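Local atomic coordinates of acyl-CoA N-acyltransferases (NAT) superfamily protein (Arabidopsis thaliana, PDB entry 6TH0), a protein that probably transfers the acetyl group of acetyl-CoA to the N-terminal methionine of transmembrane proteins and to protein lysines, as a GNAT-fold acetyltransferase. Residues 134-139 and 145-150. Numbering follows the deposited sequence.
Sequences LHVIAH and RLYKRM. With ACO (acetyl coenzyme *a), chain C.
Tyr147 lays one face of its ring against Leu134, whose CD1 sits over that face in a CH-pi contact. The modelled spacing there is too tight to be trusted in detail. Leu134 CD2 lies over the same face, above the rim, 3.8 Å from Tyr147 CE1. Val136 CG2 meets the ring obliquely, 3.9 Å from Tyr147 CD2. With CG anti to its carbonyl carbon (chi1 -79°), Tyr147 reaches from helix 141-149 to strand 129-137. The thioester sulfur of acetyl-CoA, S1P, lies at the ring edge, 4.1 Å from Tyr147 CE2. Replacing Tyr147 by an alanine would probably open a gap beside the thioester and leave Leu134 and Val136 without their aromatic partner. Both segments also grip the cofactor. Ile137 N donates to the acetyl oxygen O at 3.0 Å, with an angle of 162°. Arg145 holds the 3'-phosphate edge-on: NE bonds O9A at 3.0 Å and NH1 bonds O7A at 3.1 Å. Arg149 NH2 also approaches O9A, though the modelled spacing is too short to trust. Its guanidinium turns one face to the ribose hydroxyl O2B. Ile116 and Leu100 also touch Tyr147, and Phe152 meets its ring edge-to-face. This strand-helix pair forms part of the acetyl-CoA site of the GNAT fold.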
loop_
_atom_site.group_PDB
_atom_site.type_symbol
_atom_site.label_atom_id
_atom_site.label_comp_id
_atom_site.label_asym_id
_atom_site.label_seq_id
_atom_site.Cartn_x
_atom_site.Cartn_y
_atom_site.Cartn_z
ATOM N N LEU A 134 2.226 7.296 1.967
ATOM C CA LEU A 134 2.005 6.879 0.593
ATOM C C LEU A 134 1.673 8.113 -0.230
ATOM O O LEU A 134 1.468 9.208 0.303
ATOM C CB LEU A 134 0.878 5.846 0.511
ATOM C CG LEU A 134 -0.485 6.461 0.861
ATOM C CD1 LEU A 134 -1.546 5.717 0.105
ATOM C CD2 LEU A 134 -0.795 6.458 2.371
ATOM N N HIS A 135 1.584 7.910 -1.535
ATOM C CA HIS A 135 1.149 8.935 -2.464
ATOM C C HIS A 135 -0.081 8.429 -3.198
ATOM O O HIS A 135 -0.152 7.257 -3.575
ATOM C CB HIS A 135 2.255 9.305 -3.460
ATOM C CG HIS A 135 3.450 9.943 -2.825
ATOM N ND1 HIS A 135 4.517 9.219 -2.340
ATOM C CD2 HIS A 135 3.751 11.245 -2.615
ATOM C CE1 HIS A 135 5.424 10.049 -1.854
ATOM N NE2 HIS A 135 4.982 11.285 -2.008
ATOM N N VAL A 136 -1.054 9.316 -3.362
ATOM C CA VAL A 136 -2.290 9.031 -4.068
ATOM C C VAL A 136 -2.343 9.916 -5.303
ATOM O O VAL A 136 -2.029 11.111 -5.235
ATOM C CB VAL A 136 -3.505 9.293 -3.148
ATOM C CG1 VAL A 136 -4.802 9.015 -3.861
ATOM C CG2 VAL A 136 -3.379 8.478 -1.858
ATOM N N ILE A 137 -2.756 9.344 -6.436
ATOM C CA ILE A 137 -2.973 10.179 -7.603
ATOM C C ILE A 137 -4.017 11.222 -7.237
ATOM O O ILE A 137 -5.061 10.890 -6.667
ATOM C CB ILE A 137 -3.441 9.324 -8.786
ATOM C CG1 ILE A 137 -2.314 8.396 -9.241
ATOM C CG2 ILE A 137 -3.930 10.214 -9.907
ATOM C CD1 ILE A 137 -2.756 7.390 -10.307
ATOM N N ALA A 138 -3.754 12.483 -7.593
ATOM C CA ALA A 138 -4.511 13.594 -7.013
ATOM C C ALA A 138 -5.956 13.660 -7.496
ATOM O O ALA A 138 -6.794 14.266 -6.818
ATOM C CB ALA A 138 -3.817 14.922 -7.301
ATOM N N HIS A 139 -6.278 13.076 -8.645
ATOM C CA HIS A 139 -7.651 13.122 -9.131
ATOM C C HIS A 139 -8.425 11.865 -8.761
ATOM O O HIS A 139 -9.559 11.689 -9.212
ATOM C CB HIS A 139 -7.679 13.334 -10.645
ATOM C CG HIS A 139 -7.022 12.236 -11.417
ATOM N ND1 HIS A 139 -7.570 10.976 -11.521
ATOM C CD2 HIS A 139 -5.860 12.201 -12.110
ATOM C CE1 HIS A 139 -6.777 10.212 -12.252
ATOM N NE2 HIS A 139 -5.735 10.933 -12.625
ATOM N N ARG A 145 -10.827 9.716 -0.343
ATOM C CA ARG A 145 -11.830 9.477 0.698
ATOM C C ARG A 145 -11.465 8.280 1.572
ATOM O O ARG A 145 -11.734 8.276 2.783
ATOM C CB ARG A 145 -13.217 9.278 0.077
ATOM C CG ARG A 145 -13.757 10.499 -0.651
ATOM C CD ARG A 145 -15.257 10.392 -0.983
ATOM N NE ARG A 145 -15.581 9.214 -1.790
ATOM C CZ ARG A 145 -15.597 9.194 -3.123
ATOM N NH1 ARG A 145 -15.907 8.076 -3.770
ATOM N NH2 ARG A 145 -15.292 10.285 -3.815
ATOM N N LEU A 146 -10.906 7.234 0.964
ATOM C CA LEU A 146 -10.542 6.022 1.700
ATOM C C LEU A 146 -9.459 6.306 2.734
ATOM O O LEU A 146 -9.559 5.903 3.900
ATOM C CB LEU A 146 -10.072 4.946 0.712
ATOM C CG LEU A 146 -9.520 3.628 1.264
ATOM C CD1 LEU A 146 -10.566 2.914 2.089
ATOM C CD2 LEU A 146 -9.028 2.731 0.111
ATOM N N TYR A 147 -8.393 6.971 2.322
ATOM C CA TYR A 147 -7.311 7.189 3.276
ATOM C C TYR A 147 -7.731 8.177 4.357
ATOM O O TYR A 147 -7.395 7.995 5.535
ATOM C CB TYR A 147 -6.051 7.618 2.531
ATOM C CG TYR A 147 -5.343 6.425 1.905
ATOM C CD1 TYR A 147 -4.641 5.518 2.693
ATOM C CD2 TYR A 147 -5.414 6.174 0.539
ATOM C CE1 TYR A 147 -4.010 4.428 2.144
ATOM C CE2 TYR A 147 -4.791 5.082 -0.018
ATOM C CZ TYR A 147 -4.095 4.206 0.790
ATOM O OH TYR A 147 -3.458 3.121 0.250
ATOM N N LYS A 148 -8.502 9.205 3.987
ATOM C CA LYS A 148 -9.064 10.110 4.990
ATOM C C LYS A 148 -9.935 9.351 5.990
ATOM O O LYS A 148 -9.886 9.610 7.200
ATOM C CB LYS A 148 -9.859 11.222 4.303
ATOM C CG LYS A 148 -10.323 12.308 5.241
ATOM C CD LYS A 148 -10.922 13.481 4.472
ATOM C CE LYS A 148 -11.629 14.450 5.407
ATOM N NZ LYS A 148 -12.825 13.842 6.063
ATOM N N ARG A 149 -10.721 8.387 5.501
ATOM C CA ARG A 149 -11.590 7.606 6.372
ATOM C C ARG A 149 -10.776 6.789 7.365
ATOM O O ARG A 149 -11.227 6.547 8.494
ATOM C CB ARG A 149 -12.431 6.652 5.524
ATOM C CG ARG A 149 -13.520 5.899 6.254
ATOM C CD ARG A 149 -14.316 5.040 5.270
ATOM N NE ARG A 149 -14.927 5.814 4.187
ATOM C CZ ARG A 149 -14.640 5.665 2.895
ATOM N NH1 ARG A 149 -13.744 4.768 2.498
ATOM N NH2 ARG A 149 -15.257 6.417 1.994
ATOM N N MET A 150 -9.583 6.361 6.956
ATOM C CA MET A 150 -8.620 5.658 7.795
ATOM C C MET A 150 -7.822 6.585 8.700
ATOM O O MET A 150 -6.866 6.125 9.330
ATOM C CB MET A 150 -7.667 4.840 6.919
ATOM C CG MET A 150 -8.332 3.693 6.169
ATOM S SD MET A 150 -9.217 2.640 7.328
ATOM C CE MET A 150 -7.869 1.988 8.309
HETATM N N1A ACO C . -21.927 -1.126 2.020
HETATM C C2A ACO C . -21.868 -0.061 1.150
HETATM N N3A ACO C . -20.849 0.749 0.815
HETATM C C4A ACO C . -19.680 0.411 1.485
HETATM C C5A ACO C . -19.582 -0.670 2.418
HETATM C C6A ACO C . -20.750 -1.420 2.657
HETATM N N6A ACO C . -20.719 -2.468 3.539
HETATM N N7A ACO C . -18.285 -0.779 2.935
HETATM C C8A ACO C . -17.611 0.219 2.325
HETATM N N9A ACO C . -18.403 0.962 1.450
HETATM C C1B ACO C . -18.008 2.114 0.638
HETATM C C2B ACO C . -16.984 3.100 1.367
HETATM O O2B ACO C . -17.664 3.943 2.199
HETATM C C3B ACO C . -16.556 3.822 0.004
HETATM O O3B ACO C . -17.616 4.579 -0.324
HETATM P P3B ACO C . -17.150 6.118 -1.217
HETATM O O7A ACO C . -16.787 5.438 -2.511
HETATM O O8A ACO C . -18.427 6.940 -1.203
HETATM O O9A ACO C . -15.983 6.569 -0.371
HETATM C C4B ACO C . -16.371 2.608 -0.967
HETATM O O4B ACO C . -17.371 1.612 -0.571
HETATM C C5B ACO C . -14.933 2.057 -0.935
HETATM O O5B ACO C . -14.532 1.745 0.362
HETATM P P1A ACO C . -13.833 0.251 0.352
HETATM O O1A ACO C . -14.830 -0.761 -0.076
HETATM O O2A ACO C . -13.079 0.109 1.645
HETATM O O3A ACO C . -12.612 0.180 -0.820
HETATM P P2A ACO C . -12.836 -0.862 -1.999
HETATM O O4A ACO C . -12.581 -2.263 -1.578
HETATM O O5A ACO C . -14.007 -0.547 -2.892
HETATM O O6A ACO C . -11.471 -0.577 -3.034
HETATM C CBP ACO C . -9.971 0.956 -4.125
HETATM C CCP ACO C . -11.120 0.764 -3.042
HETATM C CDP ACO C . -8.744 0.241 -3.609
HETATM C CEP ACO C . -9.680 2.444 -4.333
HETATM C CAP ACO C . -10.521 0.296 -5.418
HETATM O OAP ACO C . -11.543 1.095 -6.006
HETATM C C9P ACO C . -9.473 0.064 -6.503
HETATM O O9P ACO C . -8.911 -1.006 -6.595
HETATM N N8P ACO C . -9.240 1.067 -7.420
HETATM C C7P ACO C . -8.231 0.911 -8.520
HETATM C C6P ACO C . -6.842 0.824 -7.959
HETATM C C5P ACO C . -6.557 2.127 -7.299
HETATM O O5P ACO C . -6.940 3.215 -7.703
HETATM N N4P ACO C . -5.809 2.067 -6.140
HETATM C C3P ACO C . -5.556 3.353 -5.491
HETATM C C2P ACO C . -4.259 3.297 -4.766
HETATM S S1P ACO C . -3.979 4.962 -3.988
HETATM C C ACO C . -3.121 5.697 -5.380
HETATM O O ACO C . -3.625 6.527 -6.095
HETATM C CH3 ACO C . -1.793 5.211 -5.657
#